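Local coordinates for protein Pcdhgb2 (PDB 5SZR), which probably acts as a calcium-dependent cell-adhesion protein that may help set up specific neuronal connections, and is represented here by extracellular cadherin domains 3 to 6, at residues I205-D210 against P242-N247; N247-Y252 against R298-P303; S11-E16 against K99-N104; V24-A29 against T61-T66. All blocks are in the same frame, centred on the assembly; numbering follows the deposited sequence. Where two conformers were deposited one is given.

Contact 1: residues I205-D210 against P242-N247; sequences ISDVND and PDLGSN. With CA (calcium ion), chain N; CA (calcium ion), chain O; CA (calcium ion), chain M.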
loop_
_atom_site.group_PDB
_atom_site.type_symbol
_atom_site.label_atom_id
_atom_site.label_comp_id
_atom_site.label_asym_id
_atom_site.label_seq_id
_atom_site.Cartn_x
_atom_site.Cartn_y
_atom_site.Cartn_z
ATOM N N ILE A 205 -7.530 -6.741 9.862
ATOM C CA ILE A 205 -7.999 -5.375 9.662
ATOM C C ILE A 205 -8.511 -5.253 8.233
ATOM O O ILE A 205 -7.748 -5.438 7.278
ATOM C CB ILE A 205 -6.884 -4.354 9.933
ATOM C CG1 ILE A 205 -6.289 -4.556 11.332
ATOM C CG2 ILE A 205 -7.416 -2.941 9.772
ATOM C CD1 ILE A 205 -7.255 -4.271 12.462
ATOM N N SER A 206 -9.800 -4.952 8.082
ATOM C CA SER A 206 -10.406 -4.839 6.763
ATOM C C SER A 206 -10.245 -3.420 6.211
ATOM O O SER A 206 -10.050 -2.452 6.952
ATOM C CB SER A 206 -11.886 -5.230 6.810
ATOM O OG SER A 206 -12.600 -4.412 7.716
ATOM N N ASP A 207 -10.337 -3.309 4.890
ATOM C CA ASP A 207 -9.994 -2.073 4.196
ATOM C C ASP A 207 -11.177 -1.119 4.108
ATOM O O ASP A 207 -12.331 -1.536 3.979
ATOM C CB ASP A 207 -9.474 -2.372 2.788
ATOM C CG ASP A 207 -9.030 -1.115 2.047
ATOM O OD1 ASP A 207 -8.089 -0.444 2.525
ATOM O OD2 ASP A 207 -9.611 -0.805 0.983
ATOM N N VAL A 208 -10.868 0.172 4.183
ATOM C CA VAL A 208 -11.792 1.267 3.927
ATOM C C VAL A 208 -11.158 2.146 2.853
ATOM O O VAL A 208 -9.930 2.219 2.739
ATOM C CB VAL A 208 -12.088 2.062 5.223
ATOM C CG1 VAL A 208 -12.852 3.343 4.941
ATOM C CG2 VAL A 208 -12.867 1.195 6.202
ATOM N N ASN A 209 -11.995 2.784 2.033
ATOM C CA ASN A 209 -11.491 3.669 0.984
ATOM C C ASN A 209 -11.113 5.005 1.615
ATOM O O ASN A 209 -11.856 5.988 1.572
ATOM C CB ASN A 209 -12.520 3.850 -0.125
ATOM C CG ASN A 209 -11.957 4.604 -1.319
ATOM O OD1 ASN A 209 -10.749 4.597 -1.553
ATOM N ND2 ASN A 209 -12.830 5.260 -2.078
ATOM N N ASP A 210 -9.917 5.043 2.207
ATOM C CA ASP A 210 -9.419 6.264 2.833
ATOM C C ASP A 210 -8.149 6.786 2.166
ATOM O O ASP A 210 -7.446 7.612 2.751
ATOM C CB ASP A 210 -9.189 6.043 4.330
ATOM C CG ASP A 210 -8.306 4.835 4.623
ATOM O OD1 ASP A 210 -8.156 3.966 3.736
ATOM O OD2 ASP A 210 -7.766 4.756 5.750
ATOM N N PRO A 242 -3.175 2.677 -2.484
ATOM C CA PRO A 242 -2.848 1.520 -1.638
ATOM C C PRO A 242 -4.056 0.749 -1.132
ATOM O O PRO A 242 -3.873 -0.322 -0.540
ATOM C CB PRO A 242 -2.082 2.153 -0.471
ATOM C CG PRO A 242 -2.686 3.499 -0.338
ATOM C CD PRO A 242 -3.009 3.949 -1.759
ATOM N N ASP A 243 -5.271 1.249 -1.341
ATOM C CA ASP A 243 -6.462 0.563 -0.862
ATOM C C ASP A 243 -6.682 -0.736 -1.643
ATOM O O ASP A 243 -6.013 -1.016 -2.643
ATOM C CB ASP A 243 -7.676 1.486 -0.962
ATOM C CG ASP A 243 -7.524 2.746 -0.118
ATOM O OD1 ASP A 243 -6.817 2.698 0.913
ATOM O OD2 ASP A 243 -8.107 3.786 -0.484
ATOM N N LEU A 244 -7.632 -1.541 -1.169
ATOM C CA LEU A 244 -7.838 -2.888 -1.683
ATOM C C LEU A 244 -9.027 -2.965 -2.633
ATOM O O LEU A 244 -10.026 -2.256 -2.473
ATOM C CB LEU A 244 -8.054 -3.882 -0.541
ATOM C CG LEU A 244 -6.832 -4.419 0.200
ATOM C CD1 LEU A 244 -7.274 -5.462 1.224
ATOM C CD2 LEU A 244 -5.816 -5.004 -0.767
ATOM N N GLY A 245 -8.906 -3.852 -3.622
ATOM C CA GLY A 245 -10.021 -4.167 -4.503
ATOM C C GLY A 245 -10.588 -2.938 -5.182
ATOM O O GLY A 245 -9.862 -2.137 -5.780
ATOM N N SER A 246 -11.912 -2.783 -5.079
ATOM C CA SER A 246 -12.590 -1.660 -5.715
ATOM C C SER A 246 -12.089 -0.320 -5.194
ATOM O O SER A 246 -12.115 0.676 -5.925
ATOM C CB SER A 246 -14.102 -1.774 -5.510
ATOM O OG SER A 246 -14.694 -2.580 -6.516
ATOM N N ASN A 247 -11.629 -0.268 -3.943
ATOM C CA ASN A 247 -11.120 0.981 -3.393
ATOM C C ASN A 247 -9.778 1.387 -3.993
ATOM O O ASN A 247 -9.358 2.536 -3.817
ATOM C CB ASN A 247 -10.992 0.872 -1.875
ATOM C CG ASN A 247 -12.313 0.565 -1.199
ATOM O OD1 ASN A 247 -13.382 0.824 -1.745
ATOM N ND2 ASN A 247 -12.243 0.022 0.008
HETATM CA CA CA N . -7.612 1.765 3.100
HETATM CA CA CA O . -8.656 4.490 -2.733
HETATM CA CA CA M . -5.889 3.469 6.206
HETATM O O HOH W 1 -14.568 -1.094 1.642
HETATM O O HOH W 2 -4.502 5.287 5.170
HETATM O O HOH W 3 -5.933 4.671 8.275
#

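Contact 2: residues N247-Y252 against R298-P303; sequences NGLISY and RDHGSP. With CA (calcium ion), chain O.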
loop_
_atom_site.group_PDB
_atom_site.type_symbol
_atom_site.label_atom_id
_atom_site.label_comp_id
_atom_site.label_asym_id
_atom_site.label_seq_id
_atom_site.Cartn_x
_atom_site.Cartn_y
_atom_site.Cartn_z
ATOM N N ASN A 247 -11.629 -0.268 -3.943
ATOM C CA ASN A 247 -11.120 0.981 -3.393
ATOM C C ASN A 247 -9.778 1.387 -3.993
ATOM O O ASN A 247 -9.358 2.536 -3.817
ATOM C CB ASN A 247 -10.992 0.872 -1.875
ATOM C CG ASN A 247 -12.313 0.565 -1.199
ATOM O OD1 ASN A 247 -13.382 0.824 -1.745
ATOM N ND2 ASN A 247 -12.243 0.022 0.008
ATOM N N GLY A 248 -9.099 0.482 -4.696
ATOM C CA GLY A 248 -7.823 0.800 -5.306
ATOM C C GLY A 248 -7.802 0.627 -6.810
ATOM O O GLY A 248 -6.733 0.655 -7.428
ATOM N N LEU A 249 -8.976 0.451 -7.413
ATOM C CA LEU A 249 -9.098 0.321 -8.861
ATOM C C LEU A 249 -9.224 1.711 -9.476
ATOM O O LEU A 249 -10.145 2.460 -9.136
ATOM C CB LEU A 249 -10.306 -0.545 -9.219
ATOM C CG LEU A 249 -10.495 -0.898 -10.696
ATOM C CD1 LEU A 249 -9.326 -1.722 -11.202
ATOM C CD2 LEU A 249 -11.807 -1.642 -10.905
ATOM N N ILE A 250 -8.309 2.048 -10.389
ATOM C CA ILE A 250 -8.183 3.401 -10.928
ATOM C C ILE A 250 -8.831 3.489 -12.303
ATOM O O ILE A 250 -8.687 2.585 -13.136
ATOM C CB ILE A 250 -6.706 3.833 -11.008
ATOM C CG1 ILE A 250 -6.011 3.630 -9.663
ATOM C CG2 ILE A 250 -6.602 5.288 -11.434
ATOM C CD1 ILE A 250 -6.600 4.457 -8.564
ATOM N N SER A 251 -9.537 4.592 -12.545
ATOM C CA SER A 251 -10.004 4.961 -13.875
ATOM C C SER A 251 -9.492 6.356 -14.205
ATOM O O SER A 251 -9.590 7.269 -13.378
ATOM C CB SER A 251 -11.529 4.916 -13.963
ATOM O OG SER A 251 -11.992 3.579 -13.945
ATOM N N TYR A 252 -8.938 6.513 -15.404
ATOM C CA TYR A 252 -8.420 7.791 -15.879
ATOM C C TYR A 252 -9.398 8.435 -16.852
ATOM O O TYR A 252 -10.099 7.749 -17.602
ATOM C CB TYR A 252 -7.061 7.617 -16.559
ATOM C CG TYR A 252 -6.061 6.877 -15.706
ATOM C CD1 TYR A 252 -5.370 7.526 -14.692
ATOM C CD2 TYR A 252 -5.824 5.524 -15.902
ATOM C CE1 TYR A 252 -4.462 6.851 -13.901
ATOM C CE2 TYR A 252 -4.916 4.839 -15.124
ATOM C CZ TYR A 252 -4.238 5.505 -14.120
ATOM O OH TYR A 252 -3.329 4.820 -13.343
ATOM N N ARG A 298 -9.401 8.367 -10.642
ATOM C CA ARG A 298 -10.541 8.159 -9.762
ATOM C C ARG A 298 -10.569 6.702 -9.323
ATOM O O ARG A 298 -10.393 5.805 -10.153
ATOM C CB ARG A 298 -11.833 8.530 -10.494
ATOM C CG ARG A 298 -13.072 8.583 -9.640
ATOM C CD ARG A 298 -14.269 8.942 -10.496
ATOM N NE ARG A 298 -15.372 9.438 -9.683
ATOM C CZ ARG A 298 -15.459 10.685 -9.234
ATOM N NH1 ARG A 298 -16.497 11.054 -8.494
ATOM N NH2 ARG A 298 -14.505 11.563 -9.520
ATOM N N ASP A 299 -10.779 6.461 -8.027
ATOM C CA ASP A 299 -10.938 5.081 -7.592
ATOM C C ASP A 299 -12.416 4.690 -7.633
ATOM O O ASP A 299 -13.297 5.520 -7.870
ATOM C CB ASP A 299 -10.321 4.848 -6.201
ATOM C CG ASP A 299 -11.050 5.576 -5.066
ATOM O OD1 ASP A 299 -12.283 5.767 -5.116
ATOM O OD2 ASP A 299 -10.369 5.944 -4.090
ATOM N N HIS A 300 -12.681 3.405 -7.405
ATOM C CA HIS A 300 -14.033 2.863 -7.453
ATOM C C HIS A 300 -14.540 2.476 -6.066
ATOM O O HIS A 300 -15.160 1.424 -5.886
ATOM C CB HIS A 300 -14.098 1.673 -8.406
ATOM C CG HIS A 300 -13.942 2.042 -9.848
ATOM N ND1 HIS A 300 -14.932 2.683 -10.563
ATOM C CD2 HIS A 300 -12.909 1.870 -10.706
ATOM C CE1 HIS A 300 -14.517 2.885 -11.800
ATOM N NE2 HIS A 300 -13.294 2.400 -11.914
ATOM N N GLY A 301 -14.287 3.331 -5.073
ATOM C CA GLY A 301 -14.790 3.129 -3.734
ATOM C C GLY A 301 -16.050 3.939 -3.462
ATOM O O GLY A 301 -16.524 4.716 -4.286
ATOM N N SER A 302 -16.598 3.731 -2.269
ATOM C CA SER A 302 -17.783 4.467 -1.838
ATOM C C SER A 302 -17.521 5.185 -0.515
ATOM O O SER A 302 -17.435 4.545 0.536
ATOM C CB SER A 302 -18.985 3.531 -1.703
ATOM O OG SER A 302 -19.251 2.857 -2.921
ATOM N N PRO A 303 -17.387 6.521 -0.564
ATOM C CA PRO A 303 -17.440 7.305 -1.803
ATOM C C PRO A 303 -16.113 7.268 -2.559
ATOM O O PRO A 303 -15.114 6.804 -2.009
ATOM C CB PRO A 303 -17.752 8.715 -1.303
ATOM C CG PRO A 303 -17.108 8.770 0.037
ATOM C CD PRO A 303 -17.208 7.380 0.620
HETATM CA CA CA O . -8.656 4.490 -2.733
#

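Contact 3: residues S11-E16 against K99-N104; sequences SVTLRE and KILDEN. With CA (calcium ion), chain K; CA (calcium ion), chain J; CA (calcium ion), chain L.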
loop_
_atom_site.group_PDB
_atom_site.type_symbol
_atom_site.label_atom_id
_atom_site.label_comp_id
_atom_site.label_asym_id
_atom_site.label_seq_id
_atom_site.Cartn_x
_atom_site.Cartn_y
_atom_site.Cartn_z
ATOM N N SER A 11 -9.982 -35.068 64.558
ATOM C CA SER A 11 -9.980 -34.166 63.408
ATOM C C SER A 11 -8.561 -34.018 62.877
ATOM O O SER A 11 -7.648 -33.661 63.630
ATOM C CB SER A 11 -10.555 -32.794 63.769
ATOM O OG SER A 11 -11.951 -32.867 63.993
ATOM N N VAL A 12 -8.380 -34.294 61.584
ATOM C CA VAL A 12 -7.102 -34.110 60.907
ATOM C C VAL A 12 -7.345 -33.370 59.599
ATOM O O VAL A 12 -8.432 -33.441 59.017
ATOM C CB VAL A 12 -6.376 -35.451 60.642
ATOM C CG1 VAL A 12 -6.073 -36.165 61.942
ATOM C CG2 VAL A 12 -7.201 -36.336 59.719
ATOM N N THR A 13 -6.324 -32.647 59.141
ATOM C CA THR A 13 -6.352 -31.973 57.848
ATOM C C THR A 13 -5.257 -32.537 56.953
ATOM O O THR A 13 -4.159 -32.855 57.420
ATOM C CB THR A 13 -6.165 -30.454 57.976
ATOM O OG1 THR A 13 -4.811 -30.162 58.343
ATOM C CG2 THR A 13 -7.111 -29.874 59.015
ATOM N N LEU A 14 -5.555 -32.655 55.663
ATOM C CA LEU A 14 -4.602 -33.153 54.682
ATOM C C LEU A 14 -4.551 -32.217 53.485
ATOM O O LEU A 14 -5.589 -31.761 52.996
ATOM C CB LEU A 14 -4.967 -34.564 54.200
ATOM C CG LEU A 14 -5.126 -35.686 55.227
ATOM C CD1 LEU A 14 -5.466 -36.999 54.528
ATOM C CD2 LEU A 14 -3.873 -35.831 56.076
ATOM N N ARG A 15 -3.338 -31.922 53.026
ATOM C CA ARG A 15 -3.176 -31.221 51.762
ATOM C C ARG A 15 -3.529 -32.158 50.615
ATOM O O ARG A 15 -3.192 -33.345 50.636
ATOM C CB ARG A 15 -1.745 -30.708 51.616
ATOM C CG ARG A 15 -1.370 -29.609 52.606
ATOM C CD ARG A 15 0.122 -29.312 52.563
ATOM N NE ARG A 15 0.459 -28.061 53.236
ATOM C CZ ARG A 15 0.799 -27.963 54.518
ATOM N NH1 ARG A 15 1.089 -26.778 55.037
ATOM N NH2 ARG A 15 0.845 -29.047 55.282
ATOM N N GLU A 16 -4.220 -31.623 49.607
ATOM C CA GLU A 16 -4.706 -32.478 48.528
ATOM C C GLU A 16 -3.587 -33.117 47.715
ATOM O O GLU A 16 -3.865 -34.034 46.935
ATOM C CB GLU A 16 -5.636 -31.690 47.603
ATOM C CG GLU A 16 -5.001 -30.487 46.925
ATOM C CD GLU A 16 -5.848 -29.959 45.772
ATOM O OE1 GLU A 16 -6.569 -30.760 45.143
ATOM O OE2 GLU A 16 -5.795 -28.744 45.503
ATOM N N LYS A 99 -10.336 -33.209 56.958
ATOM C CA LYS A 99 -10.495 -31.979 56.197
ATOM C C LYS A 99 -9.401 -31.909 55.139
ATOM O O LYS A 99 -8.233 -32.192 55.424
ATOM C CB LYS A 99 -10.436 -30.768 57.126
ATOM C CG LYS A 99 -10.378 -29.437 56.416
ATOM C CD LYS A 99 -10.338 -28.292 57.417
ATOM C CE LYS A 99 -10.176 -26.955 56.708
ATOM N NZ LYS A 99 -10.124 -25.811 57.660
ATOM N N ILE A 100 -9.783 -31.558 53.915
ATOM C CA ILE A 100 -8.843 -31.449 52.806
ATOM C C ILE A 100 -8.534 -29.978 52.582
ATOM O O ILE A 100 -9.423 -29.121 52.681
ATOM C CB ILE A 100 -9.406 -32.106 51.532
ATOM C CG1 ILE A 100 -9.849 -33.538 51.829
ATOM C CG2 ILE A 100 -8.370 -32.090 50.408
ATOM C CD1 ILE A 100 -8.754 -34.415 52.406
ATOM N N LEU A 101 -7.270 -29.680 52.301
ATOM C CA LEU A 101 -6.822 -28.317 52.059
ATOM C C LEU A 101 -6.622 -28.087 50.568
ATOM O O LEU A 101 -6.078 -28.940 49.861
ATOM C CB LEU A 101 -5.526 -28.026 52.816
ATOM C CG LEU A 101 -5.694 -28.009 54.336
ATOM C CD1 LEU A 101 -4.362 -27.780 55.028
ATOM C CD2 LEU A 101 -6.708 -26.951 54.738
ATOM N N ASP A 102 -7.067 -26.928 50.096
ATOM C CA ASP A 102 -6.971 -26.592 48.685
ATOM C C ASP A 102 -5.554 -26.158 48.335
ATOM O O ASP A 102 -4.986 -25.276 48.987
ATOM C CB ASP A 102 -7.961 -25.481 48.338
ATOM C CG ASP A 102 -7.702 -24.873 46.971
ATOM O OD1 ASP A 102 -7.462 -25.636 46.012
ATOM O OD2 ASP A 102 -7.729 -23.628 46.865
ATOM N N GLU A 103 -4.988 -26.778 47.303
ATOM C CA GLU A 103 -3.728 -26.359 46.710
ATOM C C GLU A 103 -3.987 -25.789 45.323
ATOM O O GLU A 103 -4.995 -26.091 44.678
ATOM C CB GLU A 103 -2.736 -27.524 46.610
ATOM C CG GLU A 103 -2.413 -28.203 47.937
ATOM C CD GLU A 103 -1.591 -27.326 48.862
ATOM O OE1 GLU A 103 -1.874 -27.312 50.082
ATOM O OE2 GLU A 103 -0.664 -26.648 48.365
ATOM N N ASN A 104 -3.054 -24.958 44.868
ATOM C CA ASN A 104 -3.134 -24.330 43.553
ATOM C C ASN A 104 -2.642 -25.334 42.518
ATOM O O ASN A 104 -1.464 -25.365 42.161
ATOM C CB ASN A 104 -2.316 -23.046 43.529
ATOM C CG ASN A 104 -2.538 -22.234 42.272
ATOM O OD1 ASN A 104 -3.442 -22.512 41.485
ATOM N ND2 ASN A 104 -1.714 -21.210 42.082
HETATM CA CA CA K . -7.059 -27.250 43.971
HETATM CA CA CA J . -7.081 -30.731 42.649
HETATM CA CA CA L . -5.480 -21.849 40.170
HETATM O O HOH W 4 -7.680 -30.810 39.974
HETATM O O HOH W 5 -5.868 -32.681 42.312
#

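Contact 4: residues V24-A29 against T61-T66; sequences VLQVTA and TGEITT. With MAN (alpha-D-mannopyranose), chain S.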
loop_
_atom_site.group_PDB
_atom_site.type_symbol
_atom_site.label_atom_id
_atom_site.label_comp_id
_atom_site.label_asym_id
_atom_site.label_seq_id
_atom_site.Cartn_x
_atom_site.Cartn_y
_atom_site.Cartn_z
ATOM N N VAL A 24 -2.212 -40.777 57.936
ATOM C CA VAL A 24 -3.336 -39.916 58.297
ATOM C C VAL A 24 -3.463 -39.831 59.810
ATOM O O VAL A 24 -3.385 -38.742 60.390
ATOM C CB VAL A 24 -4.652 -40.418 57.678
ATOM C CG1 VAL A 24 -5.835 -39.684 58.295
ATOM C CG2 VAL A 24 -4.636 -40.238 56.166
ATOM N N LEU A 25 -3.673 -40.980 60.452
ATOM C CA LEU A 25 -3.891 -41.067 61.888
ATOM C C LEU A 25 -3.945 -42.534 62.276
ATOM O O LEU A 25 -4.369 -43.381 61.483
ATOM C CB LEU A 25 -5.188 -40.364 62.311
ATOM C CG LEU A 25 -5.456 -40.290 63.819
ATOM C CD1 LEU A 25 -4.483 -39.329 64.485
ATOM C CD2 LEU A 25 -6.897 -39.898 64.120
ATOM N N GLN A 26 -3.503 -42.827 63.494
ATOM C CA GLN A 26 -3.705 -44.130 64.107
ATOM C C GLN A 26 -4.638 -43.963 65.295
ATOM O O GLN A 26 -4.405 -43.108 66.157
ATOM C CB GLN A 26 -2.382 -44.756 64.553
ATOM C CG GLN A 26 -2.559 -46.112 65.211
ATOM C CD GLN A 26 -1.249 -46.728 65.660
ATOM O OE1 GLN A 26 -0.187 -46.116 65.543
ATOM N NE2 GLN A 26 -1.320 -47.950 66.176
ATOM N N VAL A 27 -5.701 -44.760 65.329
ATOM C CA VAL A 27 -6.622 -44.799 66.458
ATOM C C VAL A 27 -6.479 -46.150 67.147
ATOM O O VAL A 27 -6.347 -47.185 66.484
ATOM C CB VAL A 27 -8.077 -44.549 66.015
ATOM C CG1 VAL A 27 -8.272 -43.086 65.654
ATOM C CG2 VAL A 27 -8.437 -45.440 64.833
ATOM N N THR A 28 -6.486 -46.137 68.478
ATOM C CA THR A 28 -6.353 -47.351 69.269
ATOM C C THR A 28 -7.394 -47.361 70.379
ATOM O O THR A 28 -7.674 -46.325 70.990
ATOM C CB THR A 28 -4.944 -47.485 69.875
ATOM O OG1 THR A 28 -4.567 -46.256 70.507
ATOM C CG2 THR A 28 -3.923 -47.834 68.801
ATOM N N ALA A 29 -7.973 -48.534 70.621
ATOM C CA ALA A 29 -8.880 -48.770 71.732
ATOM C C ALA A 29 -8.192 -49.638 72.780
ATOM O O ALA A 29 -7.210 -50.329 72.495
ATOM C CB ALA A 29 -10.177 -49.432 71.254
ATOM N N THR A 61 -3.692 -52.958 63.448
ATOM C CA THR A 61 -2.978 -51.829 64.031
ATOM C C THR A 61 -3.871 -50.623 64.278
ATOM O O THR A 61 -3.641 -49.877 65.236
ATOM C CB THR A 61 -1.819 -51.403 63.124
ATOM O OG1 THR A 61 -1.179 -52.565 62.582
ATOM C CG2 THR A 61 -0.797 -50.605 63.914
ATOM N N GLY A 62 -4.882 -50.409 63.440
ATOM C CA GLY A 62 -5.670 -49.200 63.533
ATOM C C GLY A 62 -5.028 -47.980 62.914
ATOM O O GLY A 62 -5.553 -46.872 63.081
ATOM N N GLU A 63 -3.900 -48.145 62.225
ATOM C CA GLU A 63 -3.323 -47.052 61.455
ATOM C C GLU A 63 -4.156 -46.798 60.206
ATOM O O GLU A 63 -4.658 -47.731 59.571
ATOM C CB GLU A 63 -1.881 -47.369 61.059
ATOM C CG GLU A 63 -0.913 -47.491 62.221
ATOM C CD GLU A 63 0.522 -47.681 61.762
ATOM O OE1 GLU A 63 1.035 -46.796 61.044
ATOM O OE2 GLU A 63 1.129 -48.718 62.104
ATOM N N ILE A 64 -4.303 -45.524 59.854
ATOM C CA ILE A 64 -5.081 -45.107 58.695
ATOM C C ILE A 64 -4.156 -44.357 57.751
ATOM O O ILE A 64 -3.522 -43.370 58.145
ATOM C CB ILE A 64 -6.277 -44.231 59.091
ATOM C CG1 ILE A 64 -7.201 -44.998 60.032
ATOM C CG2 ILE A 64 -7.027 -43.763 57.851
ATOM C CD1 ILE A 64 -8.357 -44.181 60.505
ATOM N N THR A 65 -4.080 -44.820 56.508
ATOM C CA THR A 65 -3.283 -44.177 55.480
ATOM C C THR A 65 -4.121 -44.024 54.220
ATOM O O THR A 65 -5.069 -44.778 53.987
ATOM C CB THR A 65 -2.013 -44.975 55.156
ATOM O OG1 THR A 65 -2.372 -46.306 54.767
ATOM C CG2 THR A 65 -1.088 -45.027 56.363
ATOM N N THR A 66 -3.764 -43.032 53.410
ATOM C CA THR A 66 -4.356 -42.927 52.087
ATOM C C THR A 66 -3.802 -44.032 51.197
ATOM O O THR A 66 -2.666 -44.483 51.369
ATOM C CB THR A 66 -4.072 -41.557 51.464
ATOM O OG1 THR A 66 -2.668 -41.425 51.192
ATOM C CG2 THR A 66 -4.512 -40.437 52.401
HETATM C C1 MAN S . 1.941 -41.579 60.510
HETATM C C2 MAN S . 1.134 -42.407 61.527
HETATM C C3 MAN S . -0.016 -41.561 62.108
HETATM C C4 MAN S . 0.487 -40.192 62.611
HETATM C C5 MAN S . 1.225 -39.472 61.472
HETATM C C6 MAN S . 1.810 -38.138 61.892
HETATM O O2 MAN S . 1.948 -42.794 62.639
HETATM O O3 MAN S . -0.720 -42.246 63.143
HETATM O O4 MAN S . -0.609 -39.396 63.039
HETATM O O5 MAN S . 2.316 -40.309 61.007
HETATM O O6 MAN S . 0.786 -37.391 62.540
#

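Contact 1: residues I205-D210 against P242-N247
Asp207 and Asn247 meet through a carboxylate oxygen and a side-chain amide. Asn247 ND2 donates to Asp207 OD2 at 2.9 Å, nearly straight, with the oxygen close to the amide plane. The backbone N of Leu244 donates to the same OD2 at 3.0 Å, from the opposite face of the carboxylate. Two N-H groups therefore grip one oxygen and fix the rotation of the carboxylate. Its other oxygen, OD1, binds a calcium ion at 2.3 Å. CG of Asp207 lies anti to the backbone N (chi1 -177°), and this sends the carboxylate across to the loop 242-247. These residues form the calcium-binding junction between two successive cadherin domains, with the Asp-Val-Asn-Asp linker on one side and the loop after strand 232-240 on the other. Asp243 bridges two ions: OD1 binds the calcium held by Asp207, Val208 O and Asp210 OD1, while OD2 binds the calcium held by Asn209 OD1 and Asn247 O. Asn209 OD1 and Asp243 OD2 come within 3.0 Å because they share that metal; the Asn209 amide and the Asp243 carboxylate stand at 90° to each other. The amides of Asn209 and Asn247 are stacked, 12° from parallel, with Asn209 CB 3.5 Å from Asn247 CG. An alanine in place of Asn247 would probably leave Asp207 OD2 with one of these two donors and the Asn209 amide without its stacking partner. Asp210 spans to a third calcium with OD2, which two waters also bind. Glu121 and Glu176 of the preceding domain help to complete the coordination of the ions bound by Asp207 and Asp210.

Contact 2: residues N247-Y252 against R298-P303
The side chain of His300 folds back beside the paired strands and meets Ser251, whose own backbone pairs with Arg298. Ser251 OG lies 2.7 Å from His300 NE2, at the ring edge and near the ring plane, in a hydrogen bond that either group could donate. CG of His300 is anti to the carbonyl carbon (chi1 -70°), and the ring turns back along the segment 247-252. His300 CD2 then rests 3.7 Å from Leu249 CG. The backbones pair at Ser251 and Arg298, with both bonds of an antiparallel hydrogen-bonded pair: Ser251 N to Arg298 O at 2.8 Å, and Arg298 N to Ser251 O at 3.0 Å. Next to this pair, CA-H groups point at carbonyl oxygens. Asp299 CA approaches Leu249 O at 3.1 Å, and Ile250 CA approaches Arg298 O. Asp299 connects the sheet to the metal. Its OD2 binds a calcium ion at 2.6 Å, and Asn247 O from the other segment binds the same ion. OD1 accepts from Gly301 N at 3.2 Å, from above the carboxylate plane, which makes an Asx turn; it also accepts from Leu305 N. The carboxylate is thus held at both oxygens. Gly301 packs its CA against Asn247 OD1 at 3.4 Å, and a CB modelled there would clash with that oxygen. Asn247 ND2 is taken up by Asp207. Asn209, Asn211, Asp241 and Asp243 complete the calcium site. The contact lies at one end of the mixed sheet of its cadherin domain, where edge strand 250-257 pairs with strand 290-299 and Tyr252 reaches over to strand 232-240.

Contact 3: residues S11-E16 against K99-N104
Strands 11-15 and 99-101 run parallel, their axes 29° apart, and pair Thr13 with Lys99, Leu14 with Ile100 and Arg15 with Leu101. Bonds alternate from one strand to the other, starting with Lys99 N to Val12 O at 2.8 Å and Leu14 N to Lys99 O at 2.7 Å. Leu14 and Ile100 occupy the buried face. Ile100 CD1 lies 4.2 Å from Leu14 CB, and its CG2 lies 3.9 Å from Glu16 CB. An alanine at Ile100 would probably open a gap beside Leu14 and leave the CB of Glu16 with less support. On the other face Thr13 and Lys99 lie side by side, and Thr13 CG2 touches the Lys99 chain. In one of its two conformers Arg15 makes a long salt bridge from NE to Glu103 OE1, which is therefore doubtful. Glu16 has CG between the backbone N and the carbonyl carbon (chi1 60°), and its extended chain carries the carboxylate to the ions. OE2 accepts from Glu103 N at 2.8 Å and also binds the calcium shared with Asp102 OD1 and Glu103 O. OE1 binds a second calcium, together with Asp71, Glu73 and Asp105. The ions would offset the repulsion among these crowded oxygens, so the end of this cadherin sheet probably depends on calcium for its shape.

Contact 4: residues V24-A29 against T61-T66
Gln26 has CG anti to the backbone N (chi1 179°) and an extended chain, which lays its amide across Glu63 and lets NE2 donate a hydrogen bond to Thr61 O at 3.2 Å. The donor sits above the plane of that carbonyl. The amide carbon of Gln26, CD, rests 3.5 Å from the Glu63 CG methylene, with the amide and carboxylate planes 27° apart. Val24 has CG2 anti to the carbonyl carbon, which turns this methyl to Thr66 CG2 at 3.8 Å. Val24 CB also packs near Ile64 CG2. The backbones form an antiparallel pair of a cadherin domain sheet, interrupted by a classic beta bulge in which Val24 and Leu25 both face Ile64. Val24 N bonds to Ile64 O at 2.9 Å, while the bond from Leu25 N to the same oxygen is weak. Ile64 N returns a bond to Leu25 O at 2.7 Å. Val27 N donates to Gly62 O at 3.1 Å. Gly62 has positive phi (79°), and a CB modelled there would collide with Val27 O. The mannose O-linked to Ser23 lies over the edge strand, with its O3 2.9 Å from Gln26 N. Thr61 OG1 is hydrogen-bonded to Asp58. Beneath the pair, Val24 packs on Val12 and Leu14 of strand 9-15, while Leu25, Val27 and Ile64 reach Ile96 of strand 91-101.

Overall arrangement
Contacts 3 and 4 belong to the first cadherin domain of the chain. Their centres are 18 Å apart, and they lie on the two facing sheets, which touch through side chains of strands 9-15 and 23-26. Strand 9-15 leads into strand 23-26, and the segments of contact 4 fall between those of contact 3. Contacts 1 and 2 come later in the chain. Their centres are 10 Å apart, and they share Asn247 and one calcium ion. About 60 Å separates the centres of contacts 1 and 3, which lie at successive calcium-binding junctions. Such ion-filled junctions are consistent with a calcium-stiffened, elongated row of domains suited to adhesion.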